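Putative 2,5-diketo-D-gluconic acid reductase B (Sinorhizobium meliloti, PDB 3UP8) probably reduces small carbonyl compounds such as methylglyoxal with NADPH, as a member of the aldo/keto reductase family. Local coordinates at residues D104-S109 with D123-H128; A142-R147 with R153-S158. One frame throughout, in Å; residues are numbered along the deposited sequence.

In the fold
Both contacts belong to the eight-stranded parallel barrel of an aldo/keto reductase, and each packs a helix against the next strand: helix 103-117 on strand 122-127 in contact 1, helix 136-148 on strand 152-158 in contact 2. Their centres lie about 7 Å apart. The two strands are neighbours in the sheet, where L125 O and G156 N, 2.9 Å apart, probably form a hydrogen bond, and L143 of contact 2 touches L127 of contact 1. In the predicted active site, H128 of contact 1 and Y70 both hydrogen-bond an acetate. Between side chains, L125 is about 6 Å from K95 and 11 Å from Y70, L143 about 9 Å from K95 and 10 Å from H128.

Contact 1 (D104-S109 with D123-H128). With ACT (acetate ion), chain C.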
ATOM      1  N   ASP A 104       7.911  20.954  12.684  1.00 18.31           N
ATOM      2  CA  ASP A 104       6.966  21.099  13.802  1.00 19.02           C
ATOM      3  C   ASP A 104       5.545  20.625  13.448  1.00 18.19           C
ATOM      4  O   ASP A 104       4.906  19.973  14.265  1.00 18.08           O
ATOM      5  CB  ASP A 104       6.946  22.529  14.347  1.00 20.19           C
ATOM      6  CG  ASP A 104       8.240  22.904  15.113  1.00 23.08           C
ATOM      7  OD1 ASP A 104       9.215  22.114  15.169  1.00 24.94           O
ATOM      8  OD2 ASP A 104       8.275  24.017  15.668  1.00 27.48           O
ATOM      9  N   ALA A 105       5.059  20.971  12.255  1.00 17.08           N
ATOM     10  CA  ALA A 105       3.774  20.476  11.752  1.00 16.62           C
ATOM     11  C   ALA A 105       3.789  18.947  11.564  1.00 16.07           C
ATOM     12  O   ALA A 105       2.773  18.270  11.764  1.00 14.96           O
ATOM     13  CB  ALA A 105       3.415  21.177  10.440  1.00 16.50           C
ATOM     14  N   PHE A 106       4.947  18.413  11.176  1.00 15.26           N
ATOM     15  CA  PHE A 106       5.115  16.981  10.936  1.00 15.29           C
ATOM     16  C   PHE A 106       4.887  16.222  12.241  1.00 15.54           C
ATOM     17  O   PHE A 106       4.030  15.339  12.319  1.00 15.73           O
ATOM     18  CB  PHE A 106       6.546  16.725  10.422  1.00 15.25           C
ATOM     19  CG  PHE A 106       6.754  15.373   9.784  1.00 15.78           C
ATOM     20  CD1 PHE A 106       7.110  15.289   8.440  1.00 14.67           C
ATOM     21  CD2 PHE A 106       6.631  14.199  10.524  1.00 15.39           C
ATOM     22  CE1 PHE A 106       7.331  14.059   7.848  1.00 17.61           C
ATOM     23  CE2 PHE A 106       6.859  12.952   9.938  1.00 17.82           C
ATOM     24  CZ  PHE A 106       7.210  12.884   8.597  1.00 16.97           C
ATOM     25  N   ILE A 107       5.660  16.586  13.257  1.00 15.66           N
ATOM     26  CA  ILE A 107       5.615  15.951  14.560  1.00 16.01           C
ATOM     27  C   ILE A 107       4.204  16.053  15.132  1.00 15.56           C
ATOM     28  O   ILE A 107       3.660  15.049  15.606  1.00 15.66           O
ATOM     29  CB  ILE A 107       6.640  16.601  15.546  1.00 16.27           C
ATOM     30  CG1 ILE A 107       8.072  16.488  15.017  1.00 17.76           C
ATOM     31  CG2 ILE A 107       6.522  16.031  16.943  1.00 16.24           C
ATOM     32  CD1 ILE A 107       8.529  15.086  14.589  1.00 14.64           C
ATOM     33  N   ALA A 108       3.612  17.246  15.062  1.00 15.28           N
ATOM     34  CA  ALA A 108       2.241  17.451  15.585  1.00 15.30           C
ATOM     35  C   ALA A 108       1.207  16.589  14.848  1.00 15.03           C
ATOM     36  O   ALA A 108       0.317  15.997  15.479  1.00 14.52           O
ATOM     37  CB  ALA A 108       1.851  18.935  15.547  1.00 16.03           C
ATOM     38  N   SER A 109       1.327  16.502  13.524  1.00 14.35           N
ATOM     39  CA  SER A 109       0.362  15.712  12.734  1.00 14.34           C
ATOM     40  C   SER A 109       0.401  14.224  13.072  1.00 13.65           C
ATOM     41  O   SER A 109      -0.608  13.529  12.947  1.00 13.83           O
ATOM     42  CB  SER A 109       0.547  15.930  11.228  1.00 13.67           C
ATOM     43  OG  SER A 109       1.658  15.206  10.745  1.00 13.68           O
ATOM     44  N   ASP A 123       2.382   0.979  12.703  1.00 13.39           N
ATOM     45  CA  ASP A 123       3.416   0.085  12.235  1.00 13.75           C
ATOM     46  C   ASP A 123       4.255   0.742  11.150  1.00 13.10           C
ATOM     47  O   ASP A 123       5.457   0.512  11.100  1.00 13.60           O
ATOM     48  CB  ASP A 123       2.811  -1.228  11.763  1.00 13.36           C
ATOM     49  CG  ASP A 123       2.101  -1.966  12.899  1.00 15.31           C
ATOM     50  OD1 ASP A 123       2.753  -2.794  13.550  1.00 15.01           O
ATOM     51  OD2 ASP A 123       0.921  -1.678  13.173  1.00 15.56           O
ATOM     52  N   LEU A 124       3.627   1.583  10.326  1.00 12.65           N
ATOM     53  CA  LEU A 124       4.279   2.159   9.154  1.00 11.67           C
ATOM     54  C   LEU A 124       3.804   3.585   8.912  1.00 11.73           C
ATOM     55  O   LEU A 124       2.591   3.854   8.930  1.00 11.51           O
ATOM     56  CB  LEU A 124       3.983   1.309   7.903  1.00 10.66           C
ATOM     57  CG  LEU A 124       4.674   1.652   6.574  1.00 10.17           C
ATOM     58  CD1 LEU A 124       6.225   1.763   6.707  1.00  8.11           C
ATOM     59  CD2 LEU A 124       4.276   0.633   5.442  1.00  8.54           C
ATOM     60  N   LEU A 125       4.756   4.493   8.699  1.00 10.51           N
ATOM     61  CA  LEU A 125       4.431   5.879   8.377  1.00 10.50           C
ATOM     62  C   LEU A 125       5.137   6.258   7.090  1.00 10.97           C
ATOM     63  O   LEU A 125       6.353   6.080   6.969  1.00 10.69           O
ATOM     64  CB  LEU A 125       4.841   6.834   9.505  1.00 10.79           C
ATOM     65  CG  LEU A 125       4.474   8.314   9.334  1.00 11.70           C
ATOM     66  CD1 LEU A 125       2.955   8.498   9.403  1.00  9.37           C
ATOM     67  CD2 LEU A 125       5.158   9.211  10.375  1.00 10.19           C
ATOM     68  N   LEU A 126       4.364   6.762   6.133  1.00 11.02           N
ATOM     69  CA  LEU A 126       4.907   7.133   4.827  1.00 11.74           C
ATOM     70  C   LEU A 126       4.813   8.629   4.600  1.00 11.55           C
ATOM     71  O   LEU A 126       3.918   9.310   5.104  1.00 11.87           O
ATOM     72  CB  LEU A 126       4.151   6.409   3.703  1.00 10.84           C
ATOM     73  CG  LEU A 126       3.868   4.908   3.820  1.00 11.51           C
ATOM     74  CD1 LEU A 126       3.103   4.432   2.585  1.00 12.81           C
ATOM     75  CD2 LEU A 126       5.154   4.098   3.981  1.00 12.01           C
ATOM     76  N   LEU A 127       5.760   9.135   3.830  1.00 12.25           N
ATOM     77  CA  LEU A 127       5.610  10.417   3.179  1.00 12.37           C
ATOM     78  C   LEU A 127       4.704  10.151   1.985  1.00 12.81           C
ATOM     79  O   LEU A 127       5.018   9.310   1.120  1.00 12.68           O
ATOM     80  CB  LEU A 127       6.981  10.965   2.726  1.00 12.05           C
ATOM     81  CG  LEU A 127       8.056  11.038   3.819  1.00 13.63           C
ATOM     82  CD1 LEU A 127       9.439  11.388   3.245  1.00 13.44           C
ATOM     83  CD2 LEU A 127       7.658  12.033   4.941  1.00 12.06           C
ATOM     84  N   HIS A 128       3.589  10.874   1.935  1.00 12.70           N
ATOM     85  CA  HIS A 128       2.528  10.569   0.967  1.00 13.86           C
ATOM     86  C   HIS A 128       2.912  10.874  -0.484  1.00 13.59           C
ATOM     87  O   HIS A 128       2.618  10.090  -1.382  1.00 13.99           O
ATOM     88  CB  HIS A 128       1.227  11.297   1.360  1.00 13.52           C
ATOM     89  CG  HIS A 128      -0.016  10.624   0.868  1.00 14.78           C
ATOM     90  ND1 HIS A 128      -1.230  10.749   1.509  1.00 14.10           N
ATOM     91  CD2 HIS A 128      -0.233   9.809  -0.195  1.00 15.04           C
ATOM     92  CE1 HIS A 128      -2.144  10.051   0.859  1.00 14.35           C
ATOM     93  NE2 HIS A 128      -1.565   9.465  -0.174  1.00 13.91           N
TER
HETATM   94  C   ACT C 276      -3.387   7.578  -2.594  1.00 26.00           C
HETATM   95  O   ACT C 276      -3.405   6.489  -1.978  1.00 26.56           O
HETATM   96  OXT ACT C 276      -3.511   8.587  -1.890  1.00 26.28           O
HETATM   97  CH3 ACT C 276      -3.225   7.686  -4.077  1.00 26.12           C
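F106 meets L125 and L127 in the beta-alpha-beta unit of the barrel that runs from strand 91-96 through helix 103-117 to strand 122-127. Its CG lies anti to the backbone N (chi1 -164°), which turns the ring to the strand, and the long side chain spans the 10.2 Å between F106 CA and L127 CA. The tight spot is the ring edge: L127 CD2 lies there in the plane of the F106 ring, 3.6 Å from F106 CE1. L125 slides past the ring obliquely, its CD2 4.1 Å from F106 CE2. Each leucine brings a single methyl, CD2, to the ring, and an apolar branched chain suits this buried seam. The helix is looser on its outer side, where D104 and A108 are exposed. OG of buried S109 donates to F106 O at 2.8 Å and is also hydrogen-bonded to Q68 NE2. Beyond the strand end, H128, predicted to bind substrate, holds an acetate, probably from the crystallisation liquor, which is also hydrogen-bonded to Y70 OH. A leucine here, having no N-H to offer, would probably leave the acetate OXT without its mate and the ion less firmly held. The bond runs from H128 NE2 to acetate OXT over 2.7 Å, with an N-H...O angle of 147°.

Contact 2 (A142-R147 with R153-S158); sequences ALNEVR and RHIGIS
In the beta-alpha-beta unit made by strand 122-127, helix 136-148 and strand 152-158, segments 142-147 and 154-158 run nearly antiparallel, 160° between their directions, their axes 8.6 Å apart at closest approach. I155 carries the contact. It points from the strand toward the helix, and its two branches divide the work. CG2 lies against the L143 backbone, 3.6 Å from L143 O, and reaches the isobutyl group of L143, CD2 at 3.9 Å. The other branch, with CG1 between the backbone N and the carbonyl carbon (chi1 56°), sends CD1 to N144 ND2, 3.8 Å away. A beta-branched residue suits the place, since it fills both directions from one CB. N144 points its CB away from the strand; its OD1 accepts from A174 N, while ND2 is hydrogen-bonded to I140 O and S172 OG. L143 continues past I155, bringing CD1 to 3.8 Å from G156 O.

Toward the helix end the contact becomes polar. R147 stretches its chain from CG to NE, lays CB at 4.1 Å from I155 CG2, and offers NE to R153 O at 3.2 Å. This bond is weak, its N-H...O angle only 127°. The aliphatic part of R147 crosses I155 CG2 and passes R153 O, and the edge of its guanidinium comes near H154 CA. A water donates to R147 O and accepts a weak bond from R153 NH1, whose firmer partner is G150.

Helix 103-117 packs on helix 136-148 through F106, which touches A142 and L143, while L143 and V146 also reach L125 of strand 122-127; on the other flank of strand 152-158, I155 pairs by backbone bonds with A177 of strand 176-182.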
ATOM      1  N   ALA A 142      12.383  14.003  10.200  1.00 13.34           N
ATOM      2  CA  ALA A 142      11.169  13.904  11.018  1.00 13.19           C
ATOM      3  C   ALA A 142      10.642  12.467  11.068  1.00 13.52           C
ATOM      4  O   ALA A 142      10.219  12.025  12.129  1.00 13.54           O
ATOM      5  CB  ALA A 142      10.117  14.837  10.523  1.00 12.52           C
ATOM      6  N   LEU A 143      10.697  11.734   9.945  1.00 14.29           N
ATOM      7  CA  LEU A 143      10.347  10.301   9.963  1.00 14.67           C
ATOM      8  C   LEU A 143      11.182   9.541  10.977  1.00 14.97           C
ATOM      9  O   LEU A 143      10.651   8.765  11.782  1.00 14.34           O
ATOM     10  CB  LEU A 143      10.543   9.636   8.591  1.00 14.72           C
ATOM     11  CG  LEU A 143       9.453   9.706   7.528  1.00 15.44           C
ATOM     12  CD1 LEU A 143      10.014   9.054   6.243  1.00 10.88           C
ATOM     13  CD2 LEU A 143       8.148   9.022   7.982  1.00 15.05           C
ATOM     14  N   ASN A 144      12.501   9.759  10.948  1.00 14.31           N
ATOM     15  CA  ASN A 144      13.375   9.087  11.900  1.00 14.74           C
ATOM     16  C   ASN A 144      13.106   9.507  13.350  1.00 13.95           C
ATOM     17  O   ASN A 144      13.210   8.699  14.259  1.00 13.50           O
ATOM     18  CB  ASN A 144      14.847   9.340  11.546  1.00 15.04           C
ATOM     19  CG  ASN A 144      15.330   8.413  10.455  1.00 16.13           C
ATOM     20  OD1 ASN A 144      15.827   7.328  10.735  1.00 14.91           O
ATOM     21  ND2 ASN A 144      15.126   8.805   9.212  1.00 15.33           N
ATOM     22  N   GLU A 145      12.783  10.776  13.556  1.00 14.37           N
ATOM     23  CA  GLU A 145      12.493  11.251  14.911  1.00 14.45           C
ATOM     24  C   GLU A 145      11.321  10.475  15.512  1.00 13.93           C
ATOM     25  O   GLU A 145      11.432   9.936  16.609  1.00 14.29           O
ATOM     26  CB  GLU A 145      12.184  12.739  14.918  1.00 14.95           C
ATOM     27  CG  GLU A 145      11.819  13.284  16.320  1.00 15.58           C
ATOM     28  CD  GLU A 145      11.612  14.799  16.330  1.00 18.85           C
ATOM     29  OE1 GLU A 145      12.227  15.478  15.490  1.00 21.17           O
ATOM     30  OE2 GLU A 145      10.838  15.318  17.180  1.00 19.19           O
ATOM     31  N   VAL A 146      10.210  10.402  14.793  1.00 14.13           N
ATOM     32  CA  VAL A 146       9.032   9.719  15.339  1.00 14.12           C
ATOM     33  C   VAL A 146       9.228   8.211  15.470  1.00 14.34           C
ATOM     34  O   VAL A 146       8.625   7.582  16.348  1.00 14.37           O
ATOM     35  CB  VAL A 146       7.744  10.051  14.567  1.00 14.64           C
ATOM     36  CG1 VAL A 146       7.413  11.516  14.734  1.00 11.73           C
ATOM     37  CG2 VAL A 146       7.864   9.682  13.053  1.00 14.08           C
ATOM     38  N   ARG A 147      10.062   7.632  14.603  1.00 14.15           N
ATOM     39  CA  ARG A 147      10.452   6.228  14.748  1.00 15.01           C
ATOM     40  C   ARG A 147      11.220   6.003  16.052  1.00 15.23           C
ATOM     41  O   ARG A 147      10.891   5.098  16.827  1.00 14.92           O
ATOM     42  CB  ARG A 147      11.267   5.737  13.541  1.00 14.89           C
ATOM     43  CG  ARG A 147      11.552   4.228  13.568  1.00 16.30           C
ATOM     44  CD  ARG A 147      12.266   3.762  12.304  1.00 19.54           C
ATOM     45  NE  ARG A 147      12.674   2.350  12.370  1.00 22.79           N
ATOM     46  CZ  ARG A 147      13.801   1.902  12.931  1.00 25.91           C
ATOM     47  NH1 ARG A 147      14.657   2.734  13.513  1.00 26.66           N
ATOM     48  NH2 ARG A 147      14.074   0.601  12.921  1.00 27.70           N
ATOM     49  N   ARG A 153       6.833   2.217  13.978  1.00 12.83           N
ATOM     50  CA  ARG A 153       7.738   1.071  14.003  1.00 12.95           C
ATOM     51  C   ARG A 153       8.667   1.101  12.779  1.00 13.00           C
ATOM     52  O   ARG A 153       9.878   0.872  12.890  1.00 13.05           O
ATOM     53  CB  ARG A 153       6.947  -0.249  14.064  1.00 13.03           C
ATOM     54  CG  ARG A 153       6.182  -0.476  15.378  1.00 14.74           C
ATOM     55  CD  ARG A 153       7.087  -0.811  16.568  1.00 19.25           C
ATOM     56  NE  ARG A 153       6.329  -0.866  17.833  1.00 21.73           N
ATOM     57  CZ  ARG A 153       6.123   0.169  18.653  1.00 23.80           C
ATOM     58  NH1 ARG A 153       6.608   1.377  18.373  1.00 22.81           N
ATOM     59  NH2 ARG A 153       5.408  -0.006  19.761  1.00 25.02           N
ATOM     60  N   HIS A 154       8.088   1.401  11.620  1.00 12.93           N
ATOM     61  CA  HIS A 154       8.809   1.378  10.355  1.00 13.55           C
ATOM     62  C   HIS A 154       8.445   2.619   9.563  1.00 12.91           C
ATOM     63  O   HIS A 154       7.365   3.185   9.744  1.00 12.93           O
ATOM     64  CB  HIS A 154       8.425   0.122   9.583  1.00 13.73           C
ATOM     65  CG  HIS A 154       8.615  -1.124  10.372  1.00 14.09           C
ATOM     66  ND1 HIS A 154       9.852  -1.695  10.571  1.00 13.98           N
ATOM     67  CD2 HIS A 154       7.725  -1.904  11.029  1.00 14.28           C
ATOM     68  CE1 HIS A 154       9.717  -2.768  11.327  1.00 14.86           C
ATOM     69  NE2 HIS A 154       8.437  -2.915  11.621  1.00 12.86           N
ATOM     70  N   ILE A 155       9.365   3.074   8.719  1.00 11.97           N
ATOM     71  CA  ILE A 155       9.132   4.280   7.927  1.00 11.21           C
ATOM     72  C   ILE A 155       9.211   3.966   6.420  1.00 11.50           C
ATOM     73  O   ILE A 155       9.896   3.030   6.011  1.00 11.32           O
ATOM     74  CB  ILE A 155      10.112   5.425   8.310  1.00 11.56           C
ATOM     75  CG1 ILE A 155      11.590   4.989   8.177  1.00 11.34           C
ATOM     76  CG2 ILE A 155       9.825   5.933   9.731  1.00 10.78           C
ATOM     77  CD1 ILE A 155      12.563   6.178   8.175  1.00 10.21           C
ATOM     78  N   GLY A 156       8.512   4.749   5.611  1.00 10.56           N
ATOM     79  CA  GLY A 156       8.575   4.580   4.171  1.00 10.98           C
ATOM     80  C   GLY A 156       8.155   5.785   3.371  1.00 11.28           C
ATOM     81  O   GLY A 156       7.979   6.896   3.915  1.00 11.00           O
ATOM     82  N   ILE A 157       7.989   5.553   2.067  1.00 11.13           N
ATOM     83  CA  ILE A 157       7.689   6.607   1.109  1.00 12.09           C
ATOM     84  C   ILE A 157       6.554   6.218   0.183  1.00 12.48           C
ATOM     85  O   ILE A 157       6.148   5.062   0.134  1.00 13.37           O
ATOM     86  CB  ILE A 157       8.951   6.986   0.292  1.00 12.02           C
ATOM     87  CG1 ILE A 157       9.502   5.734  -0.426  1.00 11.88           C
ATOM     88  CG2 ILE A 157       9.985   7.645   1.231  1.00 11.73           C
ATOM     89  CD1 ILE A 157      10.831   5.915  -1.141  1.00 14.00           C
ATOM     90  N   SER A 158       6.031   7.189  -0.555  1.00 13.42           N
ATOM     91  CA  SER A 158       4.927   6.917  -1.454  1.00 13.07           C
ATOM     92  C   SER A 158       5.039   7.834  -2.646  1.00 13.38           C
ATOM     93  O   SER A 158       5.252   9.045  -2.489  1.00 13.74           O
ATOM     94  CB  SER A 158       3.574   7.069  -0.727  1.00 13.25           C
ATOM     95  OG  SER A 158       2.476   6.618  -1.526  1.00 14.94           O
TER
HETATM   96  O   HOH W   1       9.167   2.380  17.066  1.00 24.01           O